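Local coordinates for protein putative Nitroreductase (PDB 3EO7) that binds flavin mononucleotide between two nitroreductase-like halves of a single chain and probably works as a flavin-dependent oxidoreductase, at residues R76-S81 against Y126-R131; T85-S90 against T94-A99; L106-V111 against C186-H191; L193-L198 against I329-R334. All coordinates share one frame; numbering follows the deposited sequence.

Contact 1. Residues R76-S81 against Y126-R131; sequences RLLFRS and YNYQCR
Leu78 lies over one face of the Tyr128 ring, where helix 66-82 packs on strand 124-129 of the antiparallel sheet in the first nitroreductase-family half. This is helix-on-sheet packing within the alpha+beta nitroreductase-like fold, and no hydrogen bond crosses it. The CB of Leu78 makes a CH-pi contact, 4.3 Å from the centroid of the Tyr128 ring and 22° off its normal, displaced toward the rim on the CD1-CE1 side. Its CD1 methyl continues along that side to 4.0 Å from Tyr128 CD1, so the two side chains run antiparallel, flank to flank. Tyr128 reaches the helix because its CG stands opposite the backbone N (chi1 179°), which extends the ring from the strand toward Leu78 and Phe79. The phenol oxygen then arrives near the plane of the Phe79 ring, at its edge, with Tyr128 OH 4.2 Å from Phe79 CD1. That oxygen is hydrogen-bonded to His133, whose ring also meets Phe79 edge-to-face, so one histidine touches both aromatic residues and probably helps to place them. A leucine in place of Tyr128 would probably leave His133 without its phenol partner and open a gap beside Phe79. Farther out, Leu78 also touches Val111 and Leu135 on the two strands flanking 124-129, which carries the apolar layer across three strands. Another side of the helix meets helix 181-202, with Ser81 against Ile196 and Ser199. On the face of the Tyr128 ring opposite Leu78, the backbone N of Cys130 sits 4.0 Å above the ring plane, toward the rim.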
# COMPACT_ATOMS: atom_id res chain seq x y z
N ARG A 76 6.97 11.05 15.35
CA ARG A 76 5.55 10.74 15.15
C ARG A 76 5.23 10.26 13.74
O ARG A 76 4.43 9.32 13.56
CB ARG A 76 4.71 11.97 15.52
CG ARG A 76 3.19 11.79 15.47
CD ARG A 76 2.47 13.12 15.81
NE ARG A 76 2.98 13.71 17.04
CZ ARG A 76 2.53 13.44 18.27
NH1 ARG A 76 1.51 12.59 18.45
NH2 ARG A 76 3.10 14.05 19.32
N LEU A 77 5.84 10.88 12.72
CA LEU A 77 5.64 10.48 11.35
C LEU A 77 6.03 9.01 11.18
O LEU A 77 5.26 8.20 10.65
CB LEU A 77 6.44 11.39 10.39
CG LEU A 77 6.18 11.20 8.89
CD1 LEU A 77 6.56 12.49 8.12
CD2 LEU A 77 6.94 9.98 8.36
N LEU A 78 7.18 8.64 11.73
CA LEU A 78 7.67 7.27 11.57
C LEU A 78 6.84 6.29 12.38
O LEU A 78 6.47 5.21 11.89
CB LEU A 78 9.14 7.18 11.89
CG LEU A 78 10.13 7.81 10.89
CD1 LEU A 78 11.53 7.95 11.51
CD2 LEU A 78 10.13 6.97 9.61
N PHE A 79 6.51 6.67 13.60
CA PHE A 79 5.76 5.77 14.48
C PHE A 79 4.35 5.46 13.97
O PHE A 79 3.88 4.31 14.04
CB PHE A 79 5.70 6.31 15.90
CG PHE A 79 5.14 5.32 16.86
CD1 PHE A 79 5.87 4.17 17.18
CD2 PHE A 79 3.85 5.47 17.35
CE1 PHE A 79 5.35 3.21 18.01
CE2 PHE A 79 3.32 4.50 18.21
CZ PHE A 79 4.07 3.37 18.52
N ARG A 80 3.67 6.48 13.47
CA ARG A 80 2.32 6.29 12.98
C ARG A 80 2.37 5.56 11.64
O ARG A 80 1.39 4.95 11.25
CB ARG A 80 1.61 7.64 12.82
CG ARG A 80 1.35 8.43 14.12
CD ARG A 80 0.08 8.01 14.80
NE ARG A 80 -0.09 8.68 16.10
CZ ARG A 80 0.05 8.10 17.31
NH1 ARG A 80 0.34 6.81 17.47
NH2 ARG A 80 -0.15 8.85 18.40
N SER A 81 3.51 5.61 10.95
CA SER A 81 3.65 4.93 9.65
C SER A 81 3.95 3.43 9.78
O SER A 81 3.36 2.62 9.06
CB SER A 81 4.76 5.55 8.80
OG SER A 81 4.40 6.85 8.38
N TYR A 126 19.92 6.28 7.11
CA TYR A 126 19.34 5.84 8.37
C TYR A 126 18.32 4.71 8.13
O TYR A 126 17.49 4.79 7.22
CB TYR A 126 18.59 6.98 9.06
CG TYR A 126 19.41 8.22 9.38
CD1 TYR A 126 19.75 9.13 8.37
CD2 TYR A 126 19.81 8.49 10.67
CE1 TYR A 126 20.48 10.27 8.67
CE2 TYR A 126 20.52 9.63 10.97
CZ TYR A 126 20.87 10.50 9.97
OH TYR A 126 21.60 11.60 10.31
N ASN A 127 18.39 3.66 8.94
CA ASN A 127 17.41 2.60 8.90
C ASN A 127 16.46 2.79 10.09
O ASN A 127 16.91 2.98 11.23
CB ASN A 127 18.06 1.22 8.98
CG ASN A 127 17.04 0.11 9.02
OD1 ASN A 127 16.82 -0.46 10.07
ND2 ASN A 127 16.35 -0.15 7.89
N TYR A 128 15.17 2.69 9.83
CA TYR A 128 14.16 2.78 10.89
C TYR A 128 14.02 1.42 11.61
O TYR A 128 13.68 0.42 11.03
CB TYR A 128 12.79 3.26 10.34
CG TYR A 128 11.76 3.30 11.47
CD1 TYR A 128 11.94 4.15 12.57
CD2 TYR A 128 10.66 2.46 11.46
CE1 TYR A 128 11.06 4.13 13.65
CE2 TYR A 128 9.73 2.47 12.51
CZ TYR A 128 9.94 3.29 13.60
OH TYR A 128 9.03 3.25 14.60
N GLN A 129 14.28 1.44 12.90
CA GLN A 129 14.21 0.24 13.74
C GLN A 129 12.88 0.23 14.49
O GLN A 129 12.70 0.95 15.47
CB GLN A 129 15.36 0.28 14.74
CG GLN A 129 16.70 0.09 14.10
CD GLN A 129 16.97 -1.36 13.81
OE1 GLN A 129 16.79 -2.21 14.68
NE2 GLN A 129 17.39 -1.66 12.59
N CYS A 130 11.94 -0.56 13.99
CA CYS A 130 10.61 -0.72 14.58
C CYS A 130 10.69 -1.18 16.03
O CYS A 130 9.92 -0.72 16.86
CB CYS A 130 9.79 -1.75 13.77
SG CYS A 130 9.43 -1.29 12.07
N ARG A 131 11.64 -2.05 16.34
CA ARG A 131 11.72 -2.64 17.68
C ARG A 131 11.98 -1.66 18.81
O ARG A 131 11.50 -1.85 19.92
CB ARG A 131 12.78 -3.74 17.73
CG ARG A 131 12.34 -5.01 17.06
CD ARG A 131 13.53 -5.94 16.96
NE ARG A 131 14.51 -5.30 16.09
CZ ARG A 131 15.72 -5.77 15.82
NH1 ARG A 131 16.12 -6.93 16.33
NH2 ARG A 131 16.52 -5.06 15.02

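Contact 2. Residues T85-S90 against T94-A99; sequences TARMPS and TVYLRA. With FMN (flavin mononucleotide), chain B.
Thr94 and Val95 lie near the start of the returning strand of a beta hairpin, antiparallel to 85-90, and Val95 forms a hydrogen-bonded pair with Met88, a selenomethionine. Val95 N gives a nearly straight bond to Met88 O (2.8 Å, 174°), and Met88 N answers to Val95 O at 2.9 Å. The CG2 methyl of Val95 also rests against Ser90 CB. Tyr96 and Arg87 form the next, non-hydrogen-bonded pair: their side chains run side by side in the same direction, with guanidinium and ring planes 25° apart. Arg87 NH1 comes within 3.1 Å of Tyr96 OH, but the angle is poor for a hydrogen bond. On the other face of the hairpin Leu97 lies beside Ala86, CB to CB 4.0 Å, and its two methyls approach the ribityl-phosphate end of the flavin. Thr85 and Ala86 both face Leu97 in a classic beta bulge: Leu97 O takes a 2.8 Å bond from Thr85 N and a weak one from Ala86 N. Beyond it, Arg98 O accepts a weak bond from Arg334 NH2, and Ala99 brings this two-stranded hairpin up to helix 181-202 and to the residue just past helix 325-333.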
# COMPACT_ATOMS: atom_id res chain seq x y z
N THR A 85 2.47 -1.62 17.11
CA THR A 85 1.25 -1.21 17.83
C THR A 85 0.53 -2.32 18.60
O THR A 85 -0.44 -2.05 19.31
CB THR A 85 0.29 -0.47 16.88
OG1 THR A 85 -0.25 -1.39 15.94
CG2 THR A 85 1.00 0.67 16.20
N ALA A 86 1.01 -3.57 18.48
CA ALA A 86 0.44 -4.69 19.25
C ALA A 86 1.40 -5.85 19.27
O ALA A 86 2.38 -5.91 18.53
CB ALA A 86 -0.91 -5.15 18.66
N ARG A 87 1.09 -6.81 20.13
CA ARG A 87 1.88 -8.01 20.14
C ARG A 87 0.95 -9.21 20.24
O ARG A 87 -0.16 -9.10 20.77
CB ARG A 87 2.95 -7.93 21.20
CG ARG A 87 2.53 -7.91 22.63
CD ARG A 87 3.60 -7.18 23.43
NE ARG A 87 3.98 -7.86 24.66
CZ ARG A 87 5.12 -8.53 24.86
NH1 ARG A 87 6.07 -8.61 23.92
NH2 ARG A 87 5.35 -9.11 26.04
N MSE A 88 1.37 -10.33 19.63
CA MSE A 88 0.59 -11.59 19.56
C MSE A 88 1.53 -12.76 19.86
O MSE A 88 2.62 -12.81 19.27
CB MSE A 88 0.07 -11.79 18.14
CG MSE A 88 -1.44 -11.64 17.85
SE MSE A 88 -2.52 -10.60 19.07
CE MSE A 88 -3.80 -9.91 17.76
N PRO A 89 1.08 -13.74 20.70
CA PRO A 89 1.91 -14.89 21.06
C PRO A 89 1.93 -15.81 19.84
O PRO A 89 0.92 -15.93 19.11
CB PRO A 89 1.13 -15.53 22.21
CG PRO A 89 -0.29 -15.26 21.88
CD PRO A 89 -0.30 -13.89 21.21
N SER A 90 3.06 -16.49 19.61
CA SER A 90 3.14 -17.40 18.47
C SER A 90 4.30 -18.38 18.62
O SER A 90 5.44 -17.95 18.66
CB SER A 90 3.31 -16.63 17.17
OG SER A 90 3.18 -17.49 16.05
N THR A 94 6.93 -14.06 20.27
CA THR A 94 6.00 -12.94 20.05
C THR A 94 6.17 -12.32 18.67
O THR A 94 7.28 -12.13 18.19
CB THR A 94 6.19 -11.85 21.11
OG1 THR A 94 7.52 -11.34 21.01
CG2 THR A 94 6.01 -12.42 22.50
N VAL A 95 5.04 -12.09 18.01
CA VAL A 95 5.01 -11.41 16.74
C VAL A 95 4.58 -10.00 17.14
O VAL A 95 3.72 -9.82 18.00
CB VAL A 95 3.98 -12.03 15.77
CG1 VAL A 95 3.78 -11.12 14.47
CG2 VAL A 95 4.40 -13.44 15.42
N TYR A 96 5.22 -9.00 16.56
CA TYR A 96 4.83 -7.64 16.84
C TYR A 96 4.08 -7.14 15.63
O TYR A 96 4.63 -7.10 14.53
CB TYR A 96 6.04 -6.78 17.06
CG TYR A 96 6.71 -7.16 18.32
CD1 TYR A 96 6.21 -6.72 19.53
CD2 TYR A 96 7.80 -8.02 18.32
CE1 TYR A 96 6.80 -7.09 20.72
CE2 TYR A 96 8.40 -8.41 19.52
CZ TYR A 96 7.89 -7.93 20.71
OH TYR A 96 8.44 -8.28 21.91
N LEU A 97 2.83 -6.72 15.86
CA LEU A 97 2.02 -6.15 14.84
C LEU A 97 2.31 -4.66 14.76
O LEU A 97 2.78 -4.03 15.72
CB LEU A 97 0.54 -6.39 15.13
CG LEU A 97 0.12 -7.84 15.40
CD1 LEU A 97 -1.40 -7.87 15.60
CD2 LEU A 97 0.53 -8.81 14.30
N ARG A 98 2.06 -4.12 13.59
CA ARG A 98 2.47 -2.77 13.26
C ARG A 98 1.36 -1.87 12.76
O ARG A 98 0.23 -2.30 12.51
CB ARG A 98 3.58 -2.83 12.19
CG ARG A 98 4.68 -3.86 12.48
CD ARG A 98 5.91 -3.71 11.59
NE ARG A 98 6.79 -4.86 11.84
CZ ARG A 98 7.97 -5.05 11.29
NH1 ARG A 98 8.50 -4.15 10.50
NH2 ARG A 98 8.64 -6.17 11.56
N ALA A 99 1.73 -0.60 12.60
CA ALA A 99 0.81 0.41 12.09
C ALA A 99 0.28 0.03 10.71
O ALA A 99 -0.84 0.41 10.34
CB ALA A 99 1.49 1.80 12.05
N1 FMN B . -6.01 -11.46 6.84
C2 FMN B . -6.75 -12.61 6.66
O2 FMN B . -7.35 -13.13 7.59
N3 FMN B . -6.85 -13.27 5.46
C4 FMN B . -6.18 -12.84 4.35
O4 FMN B . -6.45 -13.36 3.25
C4A FMN B . -5.41 -11.68 4.48
N5 FMN B . -4.66 -11.23 3.41
C5A FMN B . -3.97 -10.01 3.52
C6 FMN B . -3.30 -9.45 2.44
C7 FMN B . -2.59 -8.26 2.55
C7M FMN B . -1.96 -7.61 1.30
C8 FMN B . -2.55 -7.59 3.76
C8M FMN B . -1.96 -6.20 3.90
C9 FMN B . -3.22 -8.12 4.88
C9A FMN B . -3.93 -9.33 4.75
N10 FMN B . -4.60 -9.87 5.85
C10 FMN B . -5.34 -11.01 5.72
C1' FMN B . -4.39 -9.32 7.25
C2' FMN B . -3.06 -9.72 7.86
O2' FMN B . -3.15 -11.07 8.36
C3' FMN B . -2.70 -8.73 8.97
O3' FMN B . -2.44 -7.44 8.41
C4' FMN B . -1.54 -9.19 9.87
O4' FMN B . -1.88 -10.42 10.56
C5' FMN B . -1.19 -8.10 10.87
O5' FMN B . -2.28 -7.76 11.68
P FMN B . -2.85 -6.28 11.74
O1P FMN B . -3.39 -5.93 10.36
O2P FMN B . -3.95 -6.34 12.79
O3P FMN B . -1.76 -5.33 12.16

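Contact 3. Residues L106-V111 against C186-H191. With FMN (flavin mononucleotide), chain B.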
# COMPACT_ATOMS: atom_id res chain seq x y z
N LEU A 106 4.11 -10.75 7.85
CA LEU A 106 5.50 -11.03 7.43
C LEU A 106 6.41 -9.80 7.29
O LEU A 106 7.64 -9.93 7.35
CB LEU A 106 5.47 -11.86 6.13
CG LEU A 106 4.80 -13.23 6.31
CD1 LEU A 106 4.64 -13.93 4.95
CD2 LEU A 106 5.51 -14.10 7.35
N TYR A 107 5.83 -8.63 7.09
CA TYR A 107 6.55 -7.35 7.07
C TYR A 107 7.74 -7.27 6.13
O TYR A 107 8.86 -6.95 6.55
CB TYR A 107 6.94 -6.91 8.52
CG TYR A 107 5.73 -6.99 9.36
CD1 TYR A 107 4.69 -6.09 9.18
CD2 TYR A 107 5.55 -8.03 10.27
CE1 TYR A 107 3.50 -6.18 9.92
CE2 TYR A 107 4.38 -8.13 11.00
CZ TYR A 107 3.35 -7.22 10.82
OH TYR A 107 2.17 -7.36 11.52
N PRO A 108 7.50 -7.48 4.83
CA PRO A 108 8.56 -7.35 3.83
C PRO A 108 9.16 -5.94 3.73
O PRO A 108 10.34 -5.79 3.40
CB PRO A 108 7.86 -7.75 2.51
CG PRO A 108 6.41 -7.40 2.75
CD PRO A 108 6.20 -7.79 4.20
N ALA A 109 8.37 -4.91 4.05
CA ALA A 109 8.85 -3.53 3.89
C ALA A 109 9.86 -3.10 4.94
O ALA A 109 9.75 -3.49 6.12
CB ALA A 109 7.66 -2.53 3.83
N GLU A 110 10.86 -2.33 4.50
CA GLU A 110 11.83 -1.69 5.37
C GLU A 110 11.80 -0.21 5.03
O GLU A 110 11.71 0.16 3.86
CB GLU A 110 13.29 -2.21 5.15
CG GLU A 110 13.56 -3.45 5.91
CD GLU A 110 13.61 -3.22 7.40
OE1 GLU A 110 14.27 -2.25 7.90
OE2 GLU A 110 13.04 -4.07 8.11
N VAL A 111 11.88 0.60 6.08
CA VAL A 111 11.86 2.04 5.96
C VAL A 111 13.23 2.61 6.23
O VAL A 111 13.83 2.37 7.29
CB VAL A 111 10.82 2.66 6.92
CG1 VAL A 111 10.93 4.22 6.96
CG2 VAL A 111 9.37 2.19 6.53
N CYS A 186 4.06 -5.92 -2.68
CA CYS A 186 3.66 -4.62 -3.21
C CYS A 186 2.40 -4.08 -2.52
O CYS A 186 2.31 -2.89 -2.25
CB CYS A 186 3.51 -4.69 -4.71
SG CYS A 186 5.14 -4.93 -5.56
N LEU A 187 1.44 -4.96 -2.26
CA LEU A 187 0.22 -4.58 -1.50
C LEU A 187 0.61 -4.08 -0.11
O LEU A 187 0.13 -3.02 0.32
CB LEU A 187 -0.75 -5.76 -1.38
CG LEU A 187 -1.36 -6.15 -2.74
CD1 LEU A 187 -2.01 -7.55 -2.64
CD2 LEU A 187 -2.35 -5.08 -3.17
N ASP A 188 1.41 -4.87 0.60
CA ASP A 188 1.89 -4.50 1.95
C ASP A 188 2.54 -3.10 1.92
O ASP A 188 2.31 -2.26 2.79
CB ASP A 188 2.95 -5.48 2.47
CG ASP A 188 2.40 -6.83 2.89
OD1 ASP A 188 1.18 -7.10 2.74
OD2 ASP A 188 3.24 -7.64 3.36
N THR A 189 3.39 -2.91 0.92
CA THR A 189 4.09 -1.65 0.76
C THR A 189 3.10 -0.53 0.51
O THR A 189 3.22 0.52 1.10
CB THR A 189 5.15 -1.75 -0.31
OG1 THR A 189 6.14 -2.72 0.09
CG2 THR A 189 5.81 -0.39 -0.55
N GLY A 190 2.08 -0.75 -0.34
CA GLY A 190 1.06 0.25 -0.59
C GLY A 190 0.34 0.68 0.68
O GLY A 190 0.07 1.85 0.86
N HIS A 191 0.06 -0.27 1.57
CA HIS A 191 -0.57 0.05 2.86
C HIS A 191 0.32 1.00 3.65
O HIS A 191 -0.16 2.00 4.23
CB HIS A 191 -0.89 -1.21 3.70
CG HIS A 191 -2.17 -1.90 3.31
ND1 HIS A 191 -3.38 -1.57 3.87
CD2 HIS A 191 -2.42 -2.89 2.41
CE1 HIS A 191 -4.33 -2.35 3.34
NE2 HIS A 191 -3.77 -3.16 2.47
N1 FMN B . -6.01 -11.46 6.84
C2 FMN B . -6.75 -12.61 6.66
O2 FMN B . -7.35 -13.13 7.59
N3 FMN B . -6.85 -13.27 5.46
C4 FMN B . -6.18 -12.84 4.35
O4 FMN B . -6.45 -13.36 3.25
C4A FMN B . -5.41 -11.68 4.48
N5 FMN B . -4.66 -11.23 3.41
C5A FMN B . -3.97 -10.01 3.52
C6 FMN B . -3.30 -9.45 2.44
C7 FMN B . -2.59 -8.26 2.55
C7M FMN B . -1.96 -7.61 1.30
C8 FMN B . -2.55 -7.59 3.76
C8M FMN B . -1.96 -6.20 3.90
C9 FMN B . -3.22 -8.12 4.88
C9A FMN B . -3.93 -9.33 4.75
N10 FMN B . -4.60 -9.87 5.85
C10 FMN B . -5.34 -11.01 5.72
C1' FMN B . -4.39 -9.32 7.25
C2' FMN B . -3.06 -9.72 7.86
O2' FMN B . -3.15 -11.07 8.36
C3' FMN B . -2.70 -8.73 8.97
O3' FMN B . -2.44 -7.44 8.41
C4' FMN B . -1.54 -9.19 9.87
O4' FMN B . -1.88 -10.42 10.56
C5' FMN B . -1.19 -8.10 10.87
O5' FMN B . -2.28 -7.76 11.68
P FMN B . -2.85 -6.28 11.74
O1P FMN B . -3.39 -5.93 10.36
O2P FMN B . -3.95 -6.34 12.79
O3P FMN B . -1.76 -5.33 12.16
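Ala109 and Thr189 mark the nearest backbone approach, 6.0 Å between their CA atoms, where the first residue of strand 109-115, just after a loop, passes helix 181-202. It is helix-on-sheet packing beside the flavin pocket of a nitroreductase-like fold, buried and without a hydrogen bond across it. Ala109 CB meets Thr189 OG1 at 4.0 Å, and that hydroxyl is hydrogen-bonded to Ile185 O one helical turn back. Pro108 crosses the Asp188 side chain at about a right angle, and its CG and CD carbons both lie against Asp188 OD2, the closer being CD at 3.1 Å. Asp188 has its CG opposite the carbonyl carbon (chi1 -73°), which sends the carboxylate between the proline and the flavin. Ser102 OG bonds to OD2 and the backbone N of Ala103 to OD1, so both oxygens are fixed and the loop that binds the flavin through Ser102 N is held. A leucine in place of Asp188 would probably leave Ser102 OG and Ala103 N without their acceptor and free that loop to shift. Leu187 CB and His191 CD2 also border the dimethyl end of the isoalloxazine. Facing that same end, Asp188 OD1 lies 3.5 Å from the flavin methyl C8M.

Contact 4. Residues L193-L198 against I329-R334; sequences LGNIEL and ITMHKR. With FMN (flavin mononucleotide), chain B.
Asn195 ND2 gives hydrogen bonds to both Ser81 O and Ala99 O, while OD1 of the same amide is bonded to Gln465 of helix 452-473. Three partners thus hold the amide in place at this buried contact between helices 181-202 and 325-333, and the CE methyl of selenomethionine Met331 packs 3.5 Å from Asn195 OD1. Met331 does nearly all the reaching across. With its CG opposite the carbonyl carbon it extends straight through chi2 (-178°), then bends at chi3, which turns CE toward the Asn195 amide. Met331 and Asn195 overlap head to tail, and CE also touches the backbone O of Asn195. Leu198, one turn on, adds a second apolar contact: its CB lies 4.1 Å from both the SE and the CE of Met331. No hydrogen bond joins the two helices here; the contact is a methyl laid on an amide and a leucine. Just past the end of helix 325-333, Arg334 sends its bent side chain to the flavin phosphate. Its NH1 bonds FMN O1P at 3.0 Å (166°) and its NH2 bonds FMN O3P at 2.9 Å (157°), a two-pronged grip near the guanidinium plane. Arg334 NE shares the Ala99 carbonyl with Asn195. The contact therefore lies behind the phosphate-binding site of an FMN-dependent nitroreductase-like fold, where Arg335 and Ser336 also bind the cofactor.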
# COMPACT_ATOMS: atom_id res chain seq x y z
N LEU A 193 2.57 3.04 2.39
CA LEU A 193 2.49 4.33 1.70
C LEU A 193 1.27 5.13 2.11
O LEU A 193 1.37 6.36 2.27
CB LEU A 193 2.48 4.17 0.17
CG LEU A 193 3.71 3.50 -0.51
CD1 LEU A 193 3.53 3.59 -2.04
CD2 LEU A 193 5.02 4.15 -0.04
N GLY A 194 0.11 4.46 2.28
CA GLY A 194 -1.11 5.13 2.79
C GLY A 194 -0.85 5.70 4.19
O GLY A 194 -1.24 6.85 4.49
N ASN A 195 -0.17 4.96 5.05
CA ASN A 195 0.13 5.53 6.39
C ASN A 195 1.09 6.71 6.29
O ASN A 195 0.95 7.68 7.03
CB ASN A 195 0.78 4.51 7.33
CG ASN A 195 -0.18 3.53 7.90
OD1 ASN A 195 -1.42 3.68 7.80
ND2 ASN A 195 0.36 2.50 8.51
N ILE A 196 2.09 6.60 5.43
CA ILE A 196 3.05 7.70 5.28
C ILE A 196 2.35 8.99 4.89
O ILE A 196 2.61 10.04 5.49
CB ILE A 196 4.18 7.33 4.34
CG1 ILE A 196 5.05 6.25 4.96
CG2 ILE A 196 5.09 8.58 3.97
CD1 ILE A 196 6.08 5.68 3.98
N GLU A 197 1.45 8.97 3.91
CA GLU A 197 0.77 10.21 3.56
C GLU A 197 -0.10 10.75 4.70
O GLU A 197 -0.13 11.96 4.93
CB GLU A 197 -0.04 10.15 2.27
CG GLU A 197 -1.03 9.10 2.20
CD GLU A 197 -2.45 9.61 1.85
OE1 GLU A 197 -2.92 10.67 2.28
OE2 GLU A 197 -3.17 8.85 1.25
N LEU A 198 -0.78 9.87 5.43
CA LEU A 198 -1.64 10.32 6.54
C LEU A 198 -0.83 10.81 7.75
O LEU A 198 -1.14 11.85 8.34
CB LEU A 198 -2.65 9.24 6.92
CG LEU A 198 -3.65 8.97 5.78
CD1 LEU A 198 -4.50 7.67 6.07
CD2 LEU A 198 -4.55 10.24 5.55
N ILE A 329 -5.54 8.21 16.88
CA ILE A 329 -5.99 7.11 17.72
C ILE A 329 -6.33 5.88 16.86
O ILE A 329 -5.93 4.76 17.17
CB ILE A 329 -7.21 7.53 18.55
CG1 ILE A 329 -6.80 8.58 19.60
CG2 ILE A 329 -7.83 6.32 19.23
CD1 ILE A 329 -8.01 9.25 20.29
N THR A 330 -7.04 6.12 15.77
CA THR A 330 -7.41 5.07 14.85
C THR A 330 -6.18 4.38 14.22
O THR A 330 -6.12 3.15 14.18
CB THR A 330 -8.40 5.60 13.79
OG1 THR A 330 -9.67 5.83 14.43
CG2 THR A 330 -8.54 4.62 12.66
N MSE A 331 -5.19 5.16 13.81
CA MSE A 331 -3.98 4.60 13.24
C MSE A 331 -3.28 3.74 14.27
O MSE A 331 -2.76 2.68 13.96
CB MSE A 331 -3.06 5.69 12.73
CG MSE A 331 -3.64 6.38 11.50
SE MSE A 331 -2.46 7.73 10.77
CE MSE A 331 -1.26 6.57 9.73
N HIS A 332 -3.30 4.18 15.52
CA HIS A 332 -2.63 3.41 16.55
C HIS A 332 -3.35 2.10 16.90
O HIS A 332 -2.69 1.08 17.11
CB HIS A 332 -2.41 4.26 17.82
CG HIS A 332 -1.67 3.53 18.89
ND1 HIS A 332 -0.31 3.27 18.81
CD2 HIS A 332 -2.09 2.99 20.06
CE1 HIS A 332 0.06 2.60 19.88
NE2 HIS A 332 -1.00 2.41 20.65
N LYS A 333 -4.68 2.11 16.93
CA LYS A 333 -5.46 0.94 17.37
C LYS A 333 -5.86 -0.02 16.25
O LYS A 333 -6.33 -1.13 16.52
CB LYS A 333 -6.72 1.39 18.11
CG LYS A 333 -7.82 1.94 17.27
CD LYS A 333 -9.00 2.38 18.16
CE LYS A 333 -10.15 2.96 17.33
NZ LYS A 333 -11.27 3.45 18.20
N ARG A 334 -5.65 0.41 15.01
CA ARG A 334 -6.11 -0.33 13.84
C ARG A 334 -5.59 -1.75 13.83
O ARG A 334 -4.38 -1.97 13.94
CB ARG A 334 -5.61 0.36 12.57
CG ARG A 334 -6.02 -0.39 11.27
CD ARG A 334 -4.96 -0.34 10.19
NE ARG A 334 -3.69 -0.94 10.63
CZ ARG A 334 -3.44 -2.23 10.74
NH1 ARG A 334 -4.34 -3.13 10.40
NH2 ARG A 334 -2.24 -2.61 11.14
N1 FMN B . -6.01 -11.46 6.84
C2 FMN B . -6.75 -12.61 6.66
O2 FMN B . -7.35 -13.13 7.59
N3 FMN B . -6.85 -13.27 5.46
C4 FMN B . -6.18 -12.84 4.35
O4 FMN B . -6.45 -13.36 3.25
C4A FMN B . -5.41 -11.68 4.48
N5 FMN B . -4.66 -11.23 3.41
C5A FMN B . -3.97 -10.01 3.52
C6 FMN B . -3.30 -9.45 2.44
C7 FMN B . -2.59 -8.26 2.55
C7M FMN B . -1.96 -7.61 1.30
C8 FMN B . -2.55 -7.59 3.76
C8M FMN B . -1.96 -6.20 3.90
C9 FMN B . -3.22 -8.12 4.88
C9A FMN B . -3.93 -9.33 4.75
N10 FMN B . -4.60 -9.87 5.85
C10 FMN B . -5.34 -11.01 5.72
C1' FMN B . -4.39 -9.32 7.25
C2' FMN B . -3.06 -9.72 7.86
O2' FMN B . -3.15 -11.07 8.36
C3' FMN B . -2.70 -8.73 8.97
O3' FMN B . -2.44 -7.44 8.41
C4' FMN B . -1.54 -9.19 9.87
O4' FMN B . -1.88 -10.42 10.56
C5' FMN B . -1.19 -8.10 10.87
O5' FMN B . -2.28 -7.76 11.68
P FMN B . -2.85 -6.28 11.74
O1P FMN B . -3.39 -5.93 10.36
O2P FMN B . -3.95 -6.34 12.79
O3P FMN B . -1.76 -5.33 12.16

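How the contacts relate
The four contacts have centres 12 to 16 Å apart. Three of them, contacts 2, 3 and 4, touch the flavin, and contact 1 lies about 12 Å from it, measured from the Phe79 side chain. Contact 2 is nested in the loop closed by contact 1, contacts 1 and 3 interleave along the chain, and contact 4 follows them all. Contacts 1 and 3 use neighbouring strands of one antiparallel sheet, 124-129 and 109-115, joined by Tyr128 N to Val111 O (2.9 Å). Contacts 3 and 4 lie in succession on helix 181-202. The hairpin, the loop before strand 109-115 and helix 181-202 come to the cofactor from the first nitroreductase-like half, and Arg334 from the second.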